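Local coordinates for protein putative amidohydrolase (Unidentified, PDB 3MKV) that probably works as a zinc-dependent prolidase of the amidohydrolase superfamily, hydrolysing dipeptides that end in proline, at residues 5-10 with 40-45; 11-16 with 25-30; 278-283 with 301-306; 309-314 with 343-348. All blocks are in the same frame, centred on the assembly; numbering follows the deposited sequence.

Contact 1 of 4, residues 5-10 with 40-45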
loop_
_atom_site.group_PDB
_atom_site.type_symbol
_atom_site.label_atom_id
_atom_site.label_comp_id
_atom_site.label_asym_id
_atom_site.label_seq_id
_atom_site.Cartn_x
_atom_site.Cartn_y
_atom_site.Cartn_z
ATOM N N THR A 5 23.537 -42.588 34.595
ATOM C CA THR A 5 23.060 -42.452 35.964
ATOM C C THR A 5 24.018 -41.693 36.882
ATOM O O THR A 5 25.223 -41.665 36.651
ATOM C CB THR A 5 22.764 -43.843 36.565
ATOM O OG1 THR A 5 21.767 -44.501 35.770
ATOM C CG2 THR A 5 22.274 -43.726 37.993
ATOM N N PHE A 6 23.463 -41.069 37.917
ATOM C CA PHE A 6 24.254 -40.342 38.902
ATOM C C PHE A 6 23.695 -40.547 40.307
ATOM O O PHE A 6 22.474 -40.604 40.511
ATOM C CB PHE A 6 24.303 -38.846 38.583
ATOM C CG PHE A 6 25.035 -38.519 37.321
ATOM C CD1 PHE A 6 26.351 -38.090 37.360
ATOM C CD2 PHE A 6 24.408 -38.636 36.088
ATOM C CE1 PHE A 6 27.031 -37.781 36.192
ATOM C CE2 PHE A 6 25.084 -38.333 34.914
ATOM C CZ PHE A 6 26.398 -37.906 34.965
ATOM N N LEU A 7 24.599 -40.665 41.271
ATOM C CA LEU A 7 24.198 -40.814 42.658
ATOM C C LEU A 7 24.943 -39.831 43.557
ATOM O O LEU A 7 26.147 -39.965 43.800
ATOM C CB LEU A 7 24.394 -42.258 43.131
ATOM C CG LEU A 7 23.800 -42.540 44.511
ATOM C CD1 LEU A 7 23.485 -44.014 44.680
ATOM C CD2 LEU A 7 24.747 -42.071 45.600
ATOM N N PHE A 8 24.211 -38.828 44.025
ATOM C CA PHE A 8 24.729 -37.876 44.989
ATOM C C PHE A 8 24.719 -38.514 46.368
ATOM O O PHE A 8 23.700 -39.069 46.791
ATOM C CB PHE A 8 23.870 -36.618 44.989
ATOM C CG PHE A 8 23.991 -35.804 43.732
ATOM C CD1 PHE A 8 24.865 -34.732 43.669
ATOM C CD2 PHE A 8 23.229 -36.107 42.619
ATOM C CE1 PHE A 8 24.976 -33.978 42.519
ATOM C CE2 PHE A 8 23.340 -35.361 41.467
ATOM C CZ PHE A 8 24.215 -34.297 41.416
ATOM N N ARG A 9 25.843 -38.446 47.065
ATOM C CA ARG A 9 26.006 -39.072 48.369
ATOM C C ARG A 9 26.827 -38.203 49.339
ATOM O O ARG A 9 27.679 -37.450 48.919
ATOM C CB ARG A 9 26.695 -40.429 48.184
ATOM C CG ARG A 9 26.664 -41.338 49.400
ATOM C CD ARG A 9 27.477 -42.611 49.169
ATOM N NE ARG A 9 28.910 -42.343 49.052
ATOM C CZ ARG A 9 29.692 -42.003 50.073
ATOM N NH1 ARG A 9 30.989 -41.781 49.873
ATOM N NH2 ARG A 9 29.179 -41.884 51.292
ATOM N N ASN A 10 26.608 -38.378 50.629
ATOM C CA ASN A 10 27.417 -37.706 51.645
ATOM C C ASN A 10 27.287 -36.179 51.716
ATOM O O ASN A 10 28.292 -35.463 51.842
ATOM C CB ASN A 10 28.885 -38.077 51.470
ATOM C CG ASN A 10 29.654 -38.008 52.769
ATOM O OD1 ASN A 10 29.191 -38.507 53.799
ATOM N ND2 ASN A 10 30.831 -37.388 52.735
ATOM N N LYS A 40 17.726 -44.105 53.509
ATOM C CA LYS A 40 18.157 -45.487 53.348
ATOM C C LYS A 40 18.986 -45.630 52.074
ATOM O O LYS A 40 18.429 -45.751 50.982
ATOM C CB LYS A 40 16.942 -46.415 53.261
ATOM C CG LYS A 40 16.412 -46.904 54.599
ATOM C CD LYS A 40 17.488 -47.662 55.367
ATOM C CE LYS A 40 16.904 -48.846 56.126
ATOM N NZ LYS A 40 15.674 -48.475 56.878
ATOM N N PRO A 41 20.323 -45.612 52.209
ATOM C CA PRO A 41 21.200 -45.776 51.061
ATOM C C PRO A 41 20.539 -46.582 49.946
ATOM O O PRO A 41 19.857 -47.570 50.214
ATOM C CB PRO A 41 22.386 -46.528 51.661
ATOM C CG PRO A 41 22.476 -45.971 53.079
ATOM C CD PRO A 41 21.096 -45.448 53.454
ATOM N N ILE A 42 20.739 -46.150 48.704
ATOM C CA ILE A 42 20.048 -46.744 47.558
ATOM C C ILE A 42 20.954 -47.598 46.681
ATOM O O ILE A 42 22.160 -47.365 46.592
ATOM C CB ILE A 42 19.352 -45.670 46.686
ATOM C CG1 ILE A 42 20.151 -44.365 46.706
ATOM C CG2 ILE A 42 17.929 -45.423 47.176
ATOM C CD1 ILE A 42 19.341 -43.147 46.312
ATOM N N LYS A 43 20.348 -48.588 46.032
ATOM C CA LYS A 43 21.069 -49.528 45.184
ATOM C C LYS A 43 21.271 -48.961 43.782
ATOM O O LYS A 43 20.303 -48.645 43.084
ATOM C CB LYS A 43 20.286 -50.838 45.091
ATOM C CG LYS A 43 19.152 -50.793 44.074
ATOM C CD LYS A 43 17.991 -51.679 44.489
ATOM C CE LYS A 43 17.289 -51.107 45.711
ATOM N NZ LYS A 43 16.045 -51.852 46.034
ATOM N N SER A 44 22.529 -48.837 43.371
ATOM C CA SER A 44 22.849 -48.365 42.026
ATOM C C SER A 44 24.055 -49.109 41.467
ATOM O O SER A 44 25.181 -48.934 41.938
ATOM C CB SER A 44 23.130 -46.867 42.035
ATOM O OG SER A 44 24.325 -46.598 42.746
ATOM N N SER A 45 23.812 -49.933 40.456
ATOM C CA SER A 45 24.857 -50.758 39.867
ATOM C C SER A 45 25.650 -50.006 38.802
ATOM O O SER A 45 26.858 -50.197 38.661
ATOM C CB SER A 45 24.243 -52.026 39.274
ATOM O OG SER A 45 23.018 -51.731 38.619
#
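Leu7 reaches out from strand 5-9 to meet Ile42 and Ser44, in the loop that joins strand 33-38 to strand 48-51. Strands 33-38 and 48-51 are the outermost of a four-stranded mixed sheet, with 25-30 and 5-9 between them, and the connection between them crosses the inner strands, with Leu7 facing it. The backbones stay well apart, with the CA atoms of Leu7 and Ser44 separated by 7.7 Å. From its root outward, the Leu7 side chain first sends CB toward the loop, stopping short of it at 4.4 Å from Ser44 OG. With chi1 at -171°, CG swings away from the backbone N and turns the branch toward Ile42 and Ser44. CD1, not CD2, is the branch that touches: its methyl packs against Ile42 CG1 at 3.9 Å and also lies by the Ser44 side chain. No hydrogen bond crosses the contact. The loop gets polar support from Glu26, whose OE2 accepts the backbone N-H of Ile42, while Leu7 is bonded through its backbone to His48 and Ile50 of strand 48-51. Phe8 leaves the strand on the far side and rests on Leu403 and Met405. The nearest approach between strand and loop is Leu7 CD1 to Ser44 OG, a methyl against a hydroxyl oxygen at 3.3 Å.

Contact 2 of 4, residues 11-16 with 25-30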
loop_
_atom_site.group_PDB
_atom_site.type_symbol
_atom_site.label_atom_id
_atom_site.label_comp_id
_atom_site.label_asym_id
_atom_site.label_seq_id
_atom_site.Cartn_x
_atom_site.Cartn_y
_atom_site.Cartn_z
ATOM N N GLY A 11 26.055 -35.680 51.660
ATOM C CA GLY A 11 25.826 -34.244 51.763
ATOM C C GLY A 11 24.549 -33.860 52.487
ATOM O O GLY A 11 23.732 -34.713 52.847
ATOM N N ALA A 12 24.387 -32.561 52.716
ATOM C CA ALA A 12 23.140 -32.031 53.227
ATOM C C ALA A 12 22.209 -31.823 52.041
ATOM O O ALA A 12 22.665 -31.557 50.932
ATOM C CB ALA A 12 23.379 -30.720 53.955
ATOM N N LEU A 13 20.911 -31.963 52.279
ATOM C CA LEU A 13 19.904 -31.770 51.249
ATOM C C LEU A 13 19.060 -30.582 51.624
ATOM O O LEU A 13 18.564 -30.506 52.739
ATOM C CB LEU A 13 19.003 -32.995 51.134
ATOM C CG LEU A 13 17.871 -32.879 50.119
ATOM C CD1 LEU A 13 18.421 -32.440 48.771
ATOM C CD2 LEU A 13 17.128 -34.188 49.995
ATOM N N LEU A 14 18.907 -29.646 50.695
ATOM C CA LEU A 14 18.053 -28.488 50.918
ATOM C C LEU A 14 16.685 -28.765 50.314
ATOM O O LEU A 14 16.543 -28.894 49.095
ATOM C CB LEU A 14 18.675 -27.245 50.294
ATOM C CG LEU A 14 18.137 -25.887 50.739
ATOM C CD1 LEU A 14 19.094 -24.793 50.284
ATOM C CD2 LEU A 14 16.715 -25.642 50.214
ATOM N N ASP A 15 15.696 -28.905 51.188
ATOM C CA ASP A 15 14.320 -29.116 50.793
ATOM C C ASP A 15 13.601 -27.834 51.160
ATOM O O ASP A 15 13.350 -27.566 52.341
ATOM C CB ASP A 15 13.718 -30.311 51.535
ATOM C CG ASP A 15 12.323 -30.670 51.035
ATOM O OD1 ASP A 15 11.522 -29.746 50.788
ATOM O OD2 ASP A 15 12.024 -31.876 50.892
ATOM N N PRO A 16 13.290 -27.023 50.140
ATOM C CA PRO A 16 12.877 -25.626 50.308
ATOM C C PRO A 16 11.674 -25.416 51.225
ATOM O O PRO A 16 11.425 -24.286 51.645
ATOM C CB PRO A 16 12.569 -25.174 48.877
ATOM C CG PRO A 16 13.370 -26.111 48.008
ATOM C CD PRO A 16 13.343 -27.423 48.722
ATOM N N PHE A 25 20.695 -38.087 53.315
ATOM C CA PHE A 25 19.975 -38.526 52.119
ATOM C C PHE A 25 20.899 -38.852 50.954
ATOM O O PHE A 25 22.023 -38.353 50.859
ATOM C CB PHE A 25 18.956 -37.480 51.671
ATOM C CG PHE A 25 17.709 -37.462 52.499
ATOM C CD1 PHE A 25 16.622 -38.250 52.150
ATOM C CD2 PHE A 25 17.622 -36.655 53.629
ATOM C CE1 PHE A 25 15.467 -38.243 52.916
ATOM C CE2 PHE A 25 16.477 -36.641 54.397
ATOM C CZ PHE A 25 15.395 -37.437 54.042
ATOM N N GLU A 26 20.407 -39.702 50.064
ATOM C CA GLU A 26 21.080 -39.960 48.806
ATOM C C GLU A 26 20.097 -39.712 47.662
ATOM O O GLU A 26 18.885 -39.936 47.810
ATOM C CB GLU A 26 21.626 -41.389 48.773
ATOM C CG GLU A 26 22.757 -41.633 49.774
ATOM C CD GLU A 26 23.445 -42.975 49.571
ATOM O OE1 GLU A 26 24.558 -43.152 50.105
ATOM O OE2 GLU A 26 22.880 -43.853 48.880
ATOM N N ILE A 27 20.607 -39.230 46.531
ATOM C CA ILE A 27 19.746 -38.899 45.404
ATOM C C ILE A 27 20.146 -39.686 44.163
ATOM O O ILE A 27 21.314 -39.723 43.786
ATOM C CB ILE A 27 19.771 -37.385 45.104
ATOM C CG1 ILE A 27 19.796 -36.582 46.408
ATOM C CG2 ILE A 27 18.570 -36.991 44.259
ATOM C CD1 ILE A 27 20.271 -35.161 46.238
ATOM N N LEU A 28 19.167 -40.328 43.539
ATOM C CA LEU A 28 19.424 -41.135 42.356
ATOM C C LEU A 28 18.922 -40.432 41.101
ATOM O O LEU A 28 17.719 -40.290 40.896
ATOM C CB LEU A 28 18.762 -42.503 42.485
ATOM C CG LEU A 28 18.932 -43.448 41.292
ATOM C CD1 LEU A 28 20.384 -43.890 41.143
ATOM C CD2 LEU A 28 18.017 -44.648 41.440
ATOM N N ILE A 29 19.859 -39.987 40.270
ATOM C CA ILE A 29 19.531 -39.334 39.016
ATOM C C ILE A 29 19.819 -40.259 37.852
ATOM O O ILE A 29 20.898 -40.843 37.773
ATOM C CB ILE A 29 20.369 -38.059 38.817
ATOM C CG1 ILE A 29 19.888 -36.969 39.773
ATOM C CG2 ILE A 29 20.314 -37.598 37.358
ATOM C CD1 ILE A 29 19.847 -37.435 41.196
ATOM N N GLU A 30 18.858 -40.391 36.947
ATOM C CA GLU A 30 19.114 -41.112 35.709
ATOM C C GLU A 30 18.208 -40.648 34.574
ATOM O O GLU A 30 16.992 -40.524 34.739
ATOM C CB GLU A 30 18.999 -42.620 35.922
ATOM C CG GLU A 30 17.593 -43.100 36.177
ATOM C CD GLU A 30 17.563 -44.548 36.605
ATOM O OE1 GLU A 30 18.173 -44.872 37.648
ATOM O OE2 GLU A 30 16.928 -45.359 35.899
#
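Phe25 and Ile27 each receive one methyl of Leu13, and this apolar packing carries the contact. CG of Leu13 lies opposite its backbone N (chi1 178°), which sends the branch point out toward strand 25-30, where each methyl finds its own neighbour. CD2 settles at the base of the phenylalanine side chain, 4.1 Å from Phe25 CB and 4.2 Å from Phe25 CG. It therefore touches the stem and the root of the ring and leaves the far carbons of the ring alone. The two side chains run roughly perpendicular to each other. The other methyl, CD1, meets the end of the isoleucine, with Leu13 CD1 and Ile27 CD1 4.2 Å apart. Ile27 makes this reach because its chain is extended at the second torsion (chi2 161°), which carries CD1 out to its full length. All of these are relaxed van der Waals distances.

The backbones contribute little. No hydrogen bond joins the segments, although the CA atoms of Leu13 and Phe25 come within 6.8 Å. Backbone hydrogen bonds go to other parts of the chain: Leu13 with Leu22, Ala12 with Lys55 and Ile57, Glu26 with Ser38.

The chain turns a corner at Gly11, so strand 12-13 lies in a different sheet from strand 5-9. The contact packs one sheet against the other, with Leu13 and Ile27 buried. Ile27, from the four-stranded one, also touches Val37 of strand 33-38 and Ile57 of strand 56-63, while Leu13 leans on Ile372 from a nearby loop.

Contact 3 of 4, residues 278-283 with 301-306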
loop_
_atom_site.group_PDB
_atom_site.type_symbol
_atom_site.label_atom_id
_atom_site.label_comp_id
_atom_site.label_asym_id
_atom_site.label_seq_id
_atom_site.Cartn_x
_atom_site.Cartn_y
_atom_site.Cartn_z
ATOM N N VAL A 278 17.480 -5.718 42.441
ATOM C CA VAL A 278 18.886 -5.573 42.081
ATOM C C VAL A 278 19.079 -4.635 40.887
ATOM O O VAL A 278 20.087 -3.925 40.789
ATOM C CB VAL A 278 19.522 -6.949 41.781
ATOM C CG1 VAL A 278 18.798 -7.630 40.615
ATOM C CG2 VAL A 278 21.019 -6.806 41.525
ATOM N N THR A 279 18.110 -4.630 39.978
ATOM C CA THR A 279 18.226 -3.828 38.774
ATOM C C THR A 279 18.224 -2.336 39.076
ATOM O O THR A 279 18.955 -1.572 38.446
ATOM C CB THR A 279 17.123 -4.145 37.756
ATOM O OG1 THR A 279 17.383 -3.423 36.547
ATOM C CG2 THR A 279 15.759 -3.749 38.297
ATOM N N TYR A 280 17.413 -1.917 40.039
ATOM C CA TYR A 280 17.352 -0.498 40.389
ATOM C C TYR A 280 18.655 -0.005 41.019
ATOM O O TYR A 280 19.143 1.080 40.686
ATOM C CB TYR A 280 16.123 -0.211 41.255
ATOM C CG TYR A 280 14.887 -0.789 40.611
ATOM C CD1 TYR A 280 14.519 -0.398 39.332
ATOM C CD2 TYR A 280 14.109 -1.748 41.254
ATOM C CE1 TYR A 280 13.406 -0.925 38.710
ATOM C CE2 TYR A 280 12.985 -2.287 40.633
ATOM C CZ TYR A 280 12.646 -1.864 39.355
ATOM O OH TYR A 280 11.549 -2.372 38.697
ATOM N N ASP A 281 19.232 -0.815 41.901
ATOM C CA ASP A 281 20.531 -0.509 42.489
ATOM C C ASP A 281 21.633 -0.334 41.438
ATOM O O ASP A 281 22.584 0.424 41.645
ATOM C CB ASP A 281 20.933 -1.595 43.489
ATOM C CG ASP A 281 20.090 -1.565 44.755
ATOM O OD1 ASP A 281 20.447 -2.274 45.724
ATOM O OD2 ASP A 281 19.074 -0.829 44.779
ATOM N N ALA A 282 21.505 -1.042 40.319
ATOM C CA ALA A 282 22.509 -1.002 39.259
ATOM C C ALA A 282 22.300 0.166 38.304
ATOM O O ALA A 282 23.264 0.777 37.845
ATOM C CB ALA A 282 22.521 -2.312 38.488
ATOM N N LEU A 283 21.046 0.464 37.985
ATOM C CA LEU A 283 20.751 1.588 37.111
ATOM C C LEU A 283 21.295 2.879 37.717
ATOM O O LEU A 283 21.814 3.746 37.008
ATOM C CB LEU A 283 19.245 1.703 36.864
ATOM C CG LEU A 283 18.619 0.635 35.960
ATOM C CD1 LEU A 283 17.102 0.716 35.979
ATOM C CD2 LEU A 283 19.157 0.752 34.535
ATOM N N ALA A 301 14.983 7.239 40.425
ATOM C CA ALA A 301 14.721 7.621 41.810
ATOM C C ALA A 301 13.259 7.410 42.195
ATOM O O ALA A 301 12.937 7.188 43.367
ATOM C CB ALA A 301 15.139 9.068 42.049
ATOM N N ASP A 302 12.382 7.478 41.198
ATOM C CA ASP A 302 10.947 7.330 41.414
ATOM C C ASP A 302 10.609 6.051 42.179
ATOM O O ASP A 302 9.803 6.074 43.113
ATOM C CB ASP A 302 10.193 7.344 40.078
ATOM C CG ASP A 302 10.299 8.679 39.347
ATOM O OD1 ASP A 302 10.067 8.698 38.116
ATOM O OD2 ASP A 302 10.607 9.705 39.991
ATOM N N VAL A 303 11.231 4.942 41.783
ATOM C CA VAL A 303 10.873 3.627 42.310
ATOM C C VAL A 303 11.962 2.977 43.164
ATOM O O VAL A 303 11.680 2.123 43.994
ATOM C CB VAL A 303 10.485 2.646 41.165
ATOM C CG1 VAL A 303 9.411 3.251 40.285
ATOM C CG2 VAL A 303 11.704 2.263 40.333
ATOM N N HIS A 304 13.205 3.383 42.952
ATOM C CA HIS A 304 14.356 2.715 43.550
ATOM C C HIS A 304 14.323 2.593 45.079
ATOM O O HIS A 304 14.591 1.518 45.621
ATOM C CB HIS A 304 15.646 3.390 43.076
ATOM C CG HIS A 304 16.884 2.853 43.720
ATOM N ND1 HIS A 304 18.073 3.552 43.744
ATOM C CD2 HIS A 304 17.115 1.691 44.379
ATOM C CE1 HIS A 304 18.987 2.836 44.376
ATOM N NE2 HIS A 304 18.431 1.705 44.776
ATOM N N GLY A 305 13.995 3.687 45.772
ATOM C CA GLY A 305 14.023 3.707 47.237
ATOM C C GLY A 305 12.886 2.999 47.970
ATOM O O GLY A 305 13.003 2.694 49.159
ATOM N N ALA A 306 11.784 2.737 47.269
ATOM C CA ALA A 306 10.606 2.119 47.876
ATOM C C ALA A 306 10.661 0.592 47.821
ATOM O O ALA A 306 9.943 -0.103 48.558
ATOM C CB ALA A 306 9.351 2.619 47.187
#
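His304 NE2 donates to Asp281 OD2 over 2.6 Å, but the bond is weak because the N-H points well aside, at an angle of 127°. The carboxylate and the imidazole planes are turned 61° apart. The imidazole reaches across to helix 277-286 with CG opposite its own backbone N (chi1 175°). That brings one ring face over the backbone at Tyr280, whose O lies 4.0 Å above the ring plane, and sets His304 CD2 3.8 Å from Tyr280 CB.

Tyr280 is held between two methyls. Val303 CG2 sits over one face in a CH-pi contact, 4.2 Å from the ring centroid and displaced toward the rim. Thr279 CG2 covers the opposite face at 3.5 Å above the plane. The hydroxyl at the end of the ring hydrogen-bonds to Tyr236 OH; together these contacts should restrict the ring's rotation and place its hydroxyl.

Asn256 ND2 hydrogen-bonds to Val303 O. The Tyr280 side chain comes within about 6 Å of a zinc ion and about 4 Å of a sulfate ion, probably from the crystallisation liquor. Helix 277-286 follows strand 272-274, and Tyr280 thus lies beside the metal centre, consistent with the TIM-barrel fold of the amidohydrolase family.

Contact 4 of 4, residues 309-314 with 343-348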
loop_
_atom_site.group_PDB
_atom_site.type_symbol
_atom_site.label_atom_id
_atom_site.label_comp_id
_atom_site.label_asym_id
_atom_site.label_seq_id
_atom_site.Cartn_x
_atom_site.Cartn_y
_atom_site.Cartn_z
ATOM N N HIS A 309 11.184 -1.599 50.978
ATOM C CA HIS A 309 9.997 -1.568 51.825
ATOM C C HIS A 309 8.789 -2.335 51.245
ATOM O O HIS A 309 7.999 -2.920 51.996
ATOM C CB HIS A 309 9.620 -0.119 52.175
ATOM C CG HIS A 309 8.405 -0.004 53.045
ATOM N ND1 HIS A 309 8.308 -0.622 54.272
ATOM C CD2 HIS A 309 7.239 0.663 52.867
ATOM C CE1 HIS A 309 7.132 -0.348 54.811
ATOM N NE2 HIS A 309 6.465 0.433 53.979
ATOM N N SER A 310 8.646 -2.321 49.920
ATOM C CA SER A 310 7.549 -3.044 49.255
ATOM C C SER A 310 7.509 -4.504 49.673
ATOM O O SER A 310 6.432 -5.085 49.811
ATOM C CB SER A 310 7.655 -2.946 47.725
ATOM O OG SER A 310 8.851 -3.547 47.235
ATOM N N ILE A 311 8.692 -5.087 49.870
ATOM C CA ILE A 311 8.823 -6.482 50.296
ATOM C C ILE A 311 8.132 -6.724 51.638
ATOM O O ILE A 311 7.385 -7.698 51.805
ATOM C CB ILE A 311 10.309 -6.905 50.406
ATOM C CG1 ILE A 311 11.042 -6.662 49.082
ATOM C CG2 ILE A 311 10.428 -8.364 50.825
ATOM C CD1 ILE A 311 10.441 -7.404 47.900
ATOM N N GLU A 312 8.391 -5.830 52.590
ATOM C CA GLU A 312 7.773 -5.898 53.915
ATOM C C GLU A 312 6.258 -5.833 53.790
ATOM O O GLU A 312 5.545 -6.639 54.386
ATOM C CB GLU A 312 8.283 -4.750 54.794
ATOM C CG GLU A 312 9.783 -4.790 55.078
ATOM C CD GLU A 312 10.339 -3.433 55.499
ATOM O OE1 GLU A 312 9.552 -2.465 55.568
ATOM O OE2 GLU A 312 11.562 -3.333 55.748
ATOM N N ILE A 313 5.779 -4.866 53.004
ATOM C CA ILE A 313 4.359 -4.724 52.694
ATOM C C ILE A 313 3.749 -6.005 52.119
ATOM O O ILE A 313 2.646 -6.407 52.502
ATOM C CB ILE A 313 4.111 -3.544 51.705
ATOM C CG1 ILE A 313 4.338 -2.198 52.400
ATOM C CG2 ILE A 313 2.705 -3.607 51.084
ATOM C CD1 ILE A 313 4.191 -1.003 51.471
ATOM N N MET A 314 4.464 -6.652 51.203
ATOM C CA MET A 314 3.915 -7.825 50.517
ATOM C C MET A 314 3.911 -9.051 51.407
ATOM O O MET A 314 3.002 -9.880 51.331
ATOM C CB MET A 314 4.660 -8.103 49.203
ATOM C CG MET A 314 4.207 -7.222 48.036
ATOM S SD MET A 314 5.133 -7.466 46.503
ATOM C CE MET A 314 6.685 -6.650 46.855
ATOM N N ALA A 343 17.774 -10.609 51.254
ATOM C CA ALA A 343 18.174 -11.172 52.541
ATOM C C ALA A 343 18.099 -10.144 53.667
ATOM O O ALA A 343 17.993 -10.501 54.836
ATOM C CB ALA A 343 19.577 -11.768 52.454
ATOM N N GLU A 344 18.153 -8.867 53.307
ATOM C CA GLU A 344 18.107 -7.802 54.293
ATOM C C GLU A 344 16.727 -7.688 54.931
ATOM O O GLU A 344 16.561 -7.038 55.966
ATOM C CB GLU A 344 18.479 -6.473 53.649
ATOM C CG GLU A 344 19.853 -6.455 53.015
ATOM C CD GLU A 344 20.060 -5.240 52.124
ATOM O OE1 GLU A 344 19.057 -4.557 51.805
ATOM O OE2 GLU A 344 21.222 -4.973 51.741
ATOM N N VAL A 345 15.731 -8.320 54.327
ATOM C CA VAL A 345 14.371 -8.154 54.815
ATOM C C VAL A 345 13.665 -9.485 55.003
ATOM O O VAL A 345 12.790 -9.613 55.859
ATOM C CB VAL A 345 13.541 -7.239 53.884
ATOM C CG1 VAL A 345 12.063 -7.330 54.234
ATOM C CG2 VAL A 345 14.029 -5.801 53.983
ATOM N N LEU A 346 14.050 -10.472 54.201
ATOM C CA LEU A 346 13.474 -11.804 54.290
ATOM C C LEU A 346 14.496 -12.767 54.874
ATOM O O LEU A 346 15.700 -12.519 54.787
ATOM C CB LEU A 346 13.042 -12.289 52.907
ATOM C CG LEU A 346 12.022 -11.411 52.196
ATOM C CD1 LEU A 346 11.538 -12.083 50.933
ATOM C CD2 LEU A 346 10.866 -11.133 53.134
ATOM N N SER A 347 14.015 -13.860 55.465
ATOM C CA SER A 347 14.902 -14.893 55.995
ATOM C C SER A 347 15.530 -15.655 54.840
ATOM O O SER A 347 14.918 -15.798 53.780
ATOM C CB SER A 347 14.152 -15.853 56.924
ATOM O OG SER A 347 13.438 -16.834 56.197
ATOM N N PRO A 348 16.763 -16.141 55.039
ATOM C CA PRO A 348 17.496 -16.852 53.986
ATOM C C PRO A 348 16.664 -17.985 53.399
ATOM O O PRO A 348 16.854 -18.356 52.244
ATOM C CB PRO A 348 18.717 -17.411 54.719
ATOM C CG PRO A 348 18.903 -16.503 55.898
ATOM C CD PRO A 348 17.531 -16.038 56.294
#
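Ile311 and Leu346 meet at roughly a right angle, and Glu312 crosses Val345 in the same way one residue along. Ile311 presents its CG2 branch, which the first torsion places on the side of the helix that faces the 343-348 loop. That methyl lodges against the isobutyl end of the leucine, 3.6 Å from Leu346 CD2 and 3.7 Å from Leu346 CG, and touches Val345 CG1 at 3.9 Å as well. Val345 CG1 touches both helix side chains, lying 3.5 Å from Glu312 CG.

Glu312 gives its aliphatic stem to the valine, while its OE1 turns to His309. That oxygen accepts a hydrogen bond of 2.6 Å from His309 ND1, moderately bent, at 154°. It lies close to the imidazole plane and is met on its anti side but 33° out of the carboxylate plane.

Nearby, Leu308 also touches Val345, and Pro275 backs Ile311. At the end of the loop, Ser347 is the N-cap of helix 348-362, its side chain capping a backbone N. No hydrogen bond joins the two segments; apolar packing of methyl and methylene groups does, while the His309-Glu312 bond stays within the helix and may steady the Glu312 stem against Val345.

In the fold
From the N terminus, strand 5-9 opens contact 1, which closes at the loop 40-45. Contact 2 opens and closes within that span, its corner at Gly11 passing the chain from one sheet to the other. The two touch directly, since strands 5-9 and 25-30 are neighbours: Phe8 N lies 3.0 Å from Ile27 O. After a long gap come contacts 3 and 4, in series with the first pair. Contact 3 joins helices 277-286 and 300-304 near the zinc centre; contact 4 starts just three residues later and ties helix 307-317 to the turn before helix 348-362. Contacts 1 and 3 lie about 46 Å apart, centre to centre, on opposite sides of the chain's centre.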